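Probable membrane transporter protein MamO (Magnetospirillum magneticum, PDB 5HMA) promotes magnetite formation in magnetosomes through a protease-like domain that binds transition metals and is probably no longer proteolytic, and is required for MamE activation. Local coordinates at residues L1-G13 and F102-Q116. Sequence-based numbering, arbitrary orientation.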
loop_
_atom_site.group_PDB
_atom_site.type_symbol
_atom_site.label_atom_id
_atom_site.label_comp_id
_atom_site.label_asym_id
_atom_site.label_seq_id
_atom_site.Cartn_x
_atom_site.Cartn_y
_atom_site.Cartn_z
ATOM N N LEU A 1 6.868 -14.713 -8.543
ATOM C CA LEU A 1 6.654 -13.528 -7.706
ATOM C C LEU A 1 5.574 -12.649 -8.316
ATOM O O LEU A 1 4.661 -12.186 -7.630
ATOM C CB LEU A 1 7.955 -12.721 -7.539
ATOM C CG LEU A 1 7.881 -11.359 -6.828
ATOM C CD1 LEU A 1 7.849 -11.527 -5.329
ATOM C CD2 LEU A 1 9.045 -10.470 -7.217
ATOM N N TYR A 2 5.683 -12.440 -9.624
ATOM C CA TYR A 2 4.766 -11.583 -10.365
ATOM C C TYR A 2 3.452 -12.323 -10.648
ATOM O O TYR A 2 2.599 -11.824 -11.378
ATOM C CB TYR A 2 5.414 -11.109 -11.682
ATOM C CG TYR A 2 6.914 -10.825 -11.605
ATOM C CD1 TYR A 2 7.394 -9.521 -11.481
ATOM C CD2 TYR A 2 7.847 -11.863 -11.673
ATOM C CE1 TYR A 2 8.760 -9.261 -11.415
ATOM C CE2 TYR A 2 9.210 -11.613 -11.603
ATOM C CZ TYR A 2 9.660 -10.313 -11.476
ATOM O OH TYR A 2 11.013 -10.076 -11.412
ATOM N N HIS A 3 3.306 -13.514 -10.066
ATOM C CA HIS A 3 2.106 -14.342 -10.220
ATOM C C HIS A 3 1.329 -14.468 -8.895
ATOM O O HIS A 3 0.101 -14.608 -8.894
ATOM C CB HIS A 3 2.480 -15.746 -10.735
ATOM C CG HIS A 3 2.574 -15.861 -12.230
ATOM N ND1 HIS A 3 1.794 -15.118 -13.091
ATOM C CD2 HIS A 3 3.346 -16.651 -13.016
ATOM C CE1 HIS A 3 2.087 -15.438 -14.340
ATOM N NE2 HIS A 3 3.026 -16.367 -14.323
ATOM N N THR A 4 2.051 -14.402 -7.775
ATOM C CA THR A 4 1.490 -14.694 -6.453
ATOM C C THR A 4 1.271 -13.461 -5.533
ATOM O O THR A 4 0.552 -13.544 -4.534
ATOM C CB THR A 4 2.392 -15.698 -5.717
ATOM O OG1 THR A 4 1.794 -16.070 -4.469
ATOM C CG2 THR A 4 3.771 -15.089 -5.465
ATOM N N VAL A 5 1.896 -12.330 -5.857
ATOM C CA VAL A 5 1.712 -11.080 -5.097
ATOM C C VAL A 5 0.502 -10.257 -5.571
ATOM O O VAL A 5 -0.258 -9.734 -4.739
ATOM C CB VAL A 5 3.004 -10.204 -5.150
ATOM C CG1 VAL A 5 2.746 -8.775 -4.642
ATOM C CG2 VAL A 5 4.110 -10.857 -4.373
ATOM N N PRO A 6 0.306 -10.130 -6.902
ATOM C CA PRO A 6 -0.787 -9.242 -7.331
ATOM C C PRO A 6 -2.190 -9.509 -6.747
ATOM O O PRO A 6 -2.944 -8.542 -6.621
ATOM C CB PRO A 6 -0.807 -9.437 -8.856
ATOM C CG PRO A 6 0.626 -9.783 -9.198
ATOM C CD PRO A 6 1.057 -10.670 -8.063
ATOM N N PRO A 7 -2.544 -10.767 -6.409
ATOM C CA PRO A 7 -3.914 -10.885 -5.882
ATOM C C PRO A 7 -4.148 -10.083 -4.603
ATOM O O PRO A 7 -5.274 -9.642 -4.364
ATOM C CB PRO A 7 -4.059 -12.384 -5.611
ATOM C CG PRO A 7 -3.142 -13.038 -6.627
ATOM C CD PRO A 7 -1.949 -12.091 -6.696
ATOM N N ALA A 8 -3.095 -9.862 -3.818
ATOM C CA ALA A 8 -3.212 -9.102 -2.573
ATOM C C ALA A 8 -2.939 -7.596 -2.775
ATOM O O ALA A 8 -2.842 -6.843 -1.804
ATOM C CB ALA A 8 -2.251 -9.685 -1.508
ATOM N N VAL A 9 -2.798 -7.177 -4.035
ATOM C CA VAL A 9 -2.577 -5.769 -4.382
ATOM C C VAL A 9 -3.886 -5.211 -4.906
ATOM O O VAL A 9 -4.419 -5.717 -5.908
ATOM C CB VAL A 9 -1.456 -5.607 -5.430
ATOM C CG1 VAL A 9 -1.201 -4.119 -5.734
ATOM C CG2 VAL A 9 -0.198 -6.296 -4.959
ATOM N N VAL A 10 -4.424 -4.200 -4.226
ATOM C CA VAL A 10 -5.751 -3.683 -4.573
ATOM C C VAL A 10 -5.684 -2.223 -4.976
ATOM O O VAL A 10 -4.694 -1.532 -4.704
ATOM C CB VAL A 10 -6.761 -3.836 -3.409
ATOM C CG1 VAL A 10 -7.027 -5.306 -3.079
ATOM C CG2 VAL A 10 -6.295 -3.050 -2.168
ATOM N N GLY A 11 -6.750 -1.750 -5.618
ATOM C CA GLY A 11 -6.909 -0.327 -5.853
ATOM C C GLY A 11 -7.825 0.242 -4.772
ATOM O O GLY A 11 -8.732 -0.445 -4.302
ATOM N N VAL A 12 -7.591 1.491 -4.382
ATOM C CA VAL A 12 -8.443 2.163 -3.412
ATOM C C VAL A 12 -8.971 3.468 -4.007
ATOM O O VAL A 12 -8.228 4.192 -4.656
ATOM C CB VAL A 12 -7.672 2.431 -2.097
ATOM C CG1 VAL A 12 -8.547 3.178 -1.126
ATOM C CG2 VAL A 12 -7.174 1.113 -1.483
ATOM N N GLY A 13 -10.249 3.777 -3.781
ATOM C CA GLY A 13 -10.811 5.025 -4.266
ATOM C C GLY A 13 -12.176 5.327 -3.678
ATOM O O GLY A 13 -12.593 4.680 -2.716
ATOM N N PHE A 102 10.454 -4.816 -4.754
ATOM C CA PHE A 102 9.472 -4.747 -5.828
ATOM C C PHE A 102 8.269 -3.989 -5.320
ATOM O O PHE A 102 7.725 -4.310 -4.260
ATOM C CB PHE A 102 9.073 -6.150 -6.306
ATOM C CG PHE A 102 10.245 -6.997 -6.713
ATOM C CD1 PHE A 102 11.043 -7.611 -5.748
ATOM C CD2 PHE A 102 10.563 -7.168 -8.057
ATOM C CE1 PHE A 102 12.145 -8.379 -6.118
ATOM C CE2 PHE A 102 11.651 -7.952 -8.434
ATOM C CZ PHE A 102 12.449 -8.547 -7.463
ATOM N N ALA A 103 7.869 -2.963 -6.061
ATOM C CA ALA A 103 6.747 -2.132 -5.649
ATOM C C ALA A 103 5.557 -2.425 -6.546
ATOM O O ALA A 103 5.638 -2.285 -7.765
ATOM C CB ALA A 103 7.131 -0.665 -5.706
ATOM N N PHE A 104 4.464 -2.868 -5.937
ATOM C CA PHE A 104 3.270 -3.269 -6.687
ATOM C C PHE A 104 2.159 -2.235 -6.499
ATOM O O PHE A 104 2.046 -1.627 -5.432
ATOM C CB PHE A 104 2.759 -4.645 -6.220
ATOM C CG PHE A 104 3.585 -5.816 -6.693
ATOM C CD1 PHE A 104 4.764 -6.161 -6.039
ATOM C CD2 PHE A 104 3.159 -6.598 -7.757
ATOM C CE1 PHE A 104 5.515 -7.262 -6.459
ATOM C CE2 PHE A 104 3.901 -7.700 -8.178
ATOM C CZ PHE A 104 5.083 -8.030 -7.531
ATOM N N GLY A 105 1.319 -2.067 -7.517
ATOM C CA GLY A 105 0.149 -1.203 -7.409
ATOM C C GLY A 105 -0.913 -1.598 -8.424
ATOM O O GLY A 105 -0.754 -2.592 -9.140
ATOM N N ARG A 106 -2.002 -0.835 -8.479
ATOM C CA ARG A 106 -3.007 -1.013 -9.520
ATOM C C ARG A 106 -3.353 0.358 -10.061
ATOM O O ARG A 106 -3.528 1.318 -9.301
ATOM C CB ARG A 106 -4.270 -1.741 -9.001
ATOM C CG ARG A 106 -3.989 -3.105 -8.361
ATOM C CD ARG A 106 -5.139 -4.094 -8.510
ATOM N NE ARG A 106 -5.030 -4.890 -9.727
ATOM C CZ ARG A 106 -4.486 -6.103 -9.802
ATOM N NH1 ARG A 106 -3.980 -6.688 -8.730
ATOM N NH2 ARG A 106 -4.443 -6.732 -10.966
ATOM N N ASN A 107 -3.453 0.451 -11.378
ATOM C CA ASN A 107 -3.729 1.733 -11.984
ATOM C C ASN A 107 -5.238 2.040 -11.986
ATOM O O ASN A 107 -6.051 1.293 -11.436
ATOM C CB ASN A 107 -3.134 1.787 -13.400
ATOM C CG ASN A 107 -3.802 0.830 -14.373
ATOM O OD1 ASN A 107 -4.884 0.300 -14.123
ATOM N ND2 ASN A 107 -3.154 0.618 -15.511
ATOM N N MET A 108 -5.592 3.148 -12.622
ATOM C CA MET A 108 -6.951 3.678 -12.610
ATOM C C MET A 108 -7.932 2.756 -13.335
ATOM O O MET A 108 -9.143 2.911 -13.199
ATOM C CB MET A 108 -6.953 5.075 -13.242
ATOM C CG MET A 108 -8.190 5.899 -13.000
ATOM S SD MET A 108 -7.750 7.559 -12.457
ATOM C CE MET A 108 -6.533 8.024 -13.695
ATOM N N ALA A 109 -7.411 1.799 -14.105
ATOM C CA ALA A 109 -8.253 0.833 -14.816
ATOM C C ALA A 109 -8.267 -0.542 -14.136
ATOM O O ALA A 109 -8.912 -1.468 -14.623
ATOM C CB ALA A 109 -7.795 0.688 -16.256
ATOM N N GLY A 110 -7.554 -0.675 -13.020
ATOM C CA GLY A 110 -7.497 -1.939 -12.306
ATOM C C GLY A 110 -6.369 -2.867 -12.711
ATOM O O GLY A 110 -6.222 -3.965 -12.160
ATOM N N ALA A 111 -5.569 -2.435 -13.682
ATOM C CA ALA A 111 -4.438 -3.236 -14.128
ATOM C C ALA A 111 -3.327 -3.193 -13.091
ATOM O O ALA A 111 -3.140 -2.176 -12.411
ATOM C CB ALA A 111 -3.921 -2.747 -15.484
ATOM N N PRO A 112 -2.588 -4.304 -12.962
ATOM C CA PRO A 112 -1.468 -4.376 -12.018
ATOM C C PRO A 112 -0.254 -3.576 -12.492
ATOM O O PRO A 112 0.029 -3.519 -13.685
ATOM C CB PRO A 112 -1.148 -5.873 -11.971
ATOM C CG PRO A 112 -1.590 -6.390 -13.309
ATOM C CD PRO A 112 -2.810 -5.576 -13.675
ATOM N N LEU A 113 0.438 -2.951 -11.552
ATOM C CA LEU A 113 1.688 -2.256 -11.828
ATOM C C LEU A 113 2.772 -2.884 -10.983
ATOM O O LEU A 113 2.573 -3.120 -9.793
ATOM C CB LEU A 113 1.587 -0.772 -11.483
ATOM C CG LEU A 113 0.471 0.045 -12.115
ATOM C CD1 LEU A 113 0.330 1.384 -11.396
ATOM C CD2 LEU A 113 0.762 0.230 -13.598
ATOM N N VAL A 114 3.927 -3.142 -11.570
ATOM C CA VAL A 114 5.050 -3.604 -10.769
ATOM C C VAL A 114 6.330 -2.959 -11.280
ATOM O O VAL A 114 6.525 -2.786 -12.490
ATOM C CB VAL A 114 5.158 -5.150 -10.781
ATOM C CG1 VAL A 114 5.411 -5.664 -12.185
ATOM C CG2 VAL A 114 6.259 -5.618 -9.845
ATOM N N ARG A 115 7.191 -2.580 -10.346
ATOM C CA ARG A 115 8.520 -2.110 -10.699
ATOM C C ARG A 115 9.519 -2.608 -9.663
ATOM O O ARG A 115 9.252 -2.607 -8.460
ATOM C CB ARG A 115 8.545 -0.586 -10.793
ATOM C CG ARG A 115 9.909 -0.010 -11.044
ATOM C CD ARG A 115 10.126 0.252 -12.515
ATOM N NE ARG A 115 10.286 1.681 -12.763
ATOM C CZ ARG A 115 9.710 2.335 -13.766
ATOM N NH1 ARG A 115 8.931 1.689 -14.628
ATOM N NH2 ARG A 115 9.920 3.636 -13.909
ATOM N N GLN A 116 10.670 -3.055 -10.131
ATOM C CA GLN A 116 11.720 -3.460 -9.218
ATOM C C GLN A 116 12.748 -2.351 -9.075
ATOM O O GLN A 116 12.915 -1.519 -9.961
ATOM C CB GLN A 116 12.401 -4.733 -9.699
ATOM C CG GLN A 116 13.169 -4.552 -10.955
ATOM C CD GLN A 116 14.305 -5.532 -11.050
ATOM O OE1 GLN A 116 15.445 -5.206 -10.713
ATOM N NE2 GLN A 116 14.003 -6.750 -11.492
#
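Arg106 reaches from the end of strand 102-106 across to Val9 and Pro6, and it illustrates how one long side chain can tie the residues leading into the first strand to a beta hairpin. Its CB lies 4.2 Å from Gly11 N. CG then passes Val9 O and, slightly farther off, Val10 C, and CD rests 3.2 Å from Val9 O. The bend at chi3 (90°) turns the guanidinium so that its edge meets two carbonyls: NH1 donates to Val9 O at 3.0 Å in a fairly straight bond (163°), while NE donates to Gly110 O at 2.9 Å, from above that carbonyl's plane. Pro6 O is 3.0 Å from Arg106 NH1, near the guanidinium plane, and Pro112 CA lies over the rim of one face of the group. Cutting the side chain back to alanine would probably leave the carbonyls of Val9 and Gly110 without this donor and untie the hairpin turn from the N-terminal segment.

Beside it the contact turns apolar. Val5 CG1 sits 3.5 Å from the centroid of the Phe104 ring, a CH-pi contact over one face, with Val114 CG2 over the opposite face. Val9 CG2 touches Phe104 CB. Leu1 CD2 makes a second CH-pi contact, over the centre of the Phe102 ring.

In this trypsin-like double-barrel fold, strand 9-13 pairs with strand 23-29 of the N-terminal barrel, whereas the hairpin of strands 100-106 and 112-121 belongs to the C-terminal sheet, so the contact joins the two halves, with Val153 of strand 151-153 packing against both phenylalanines.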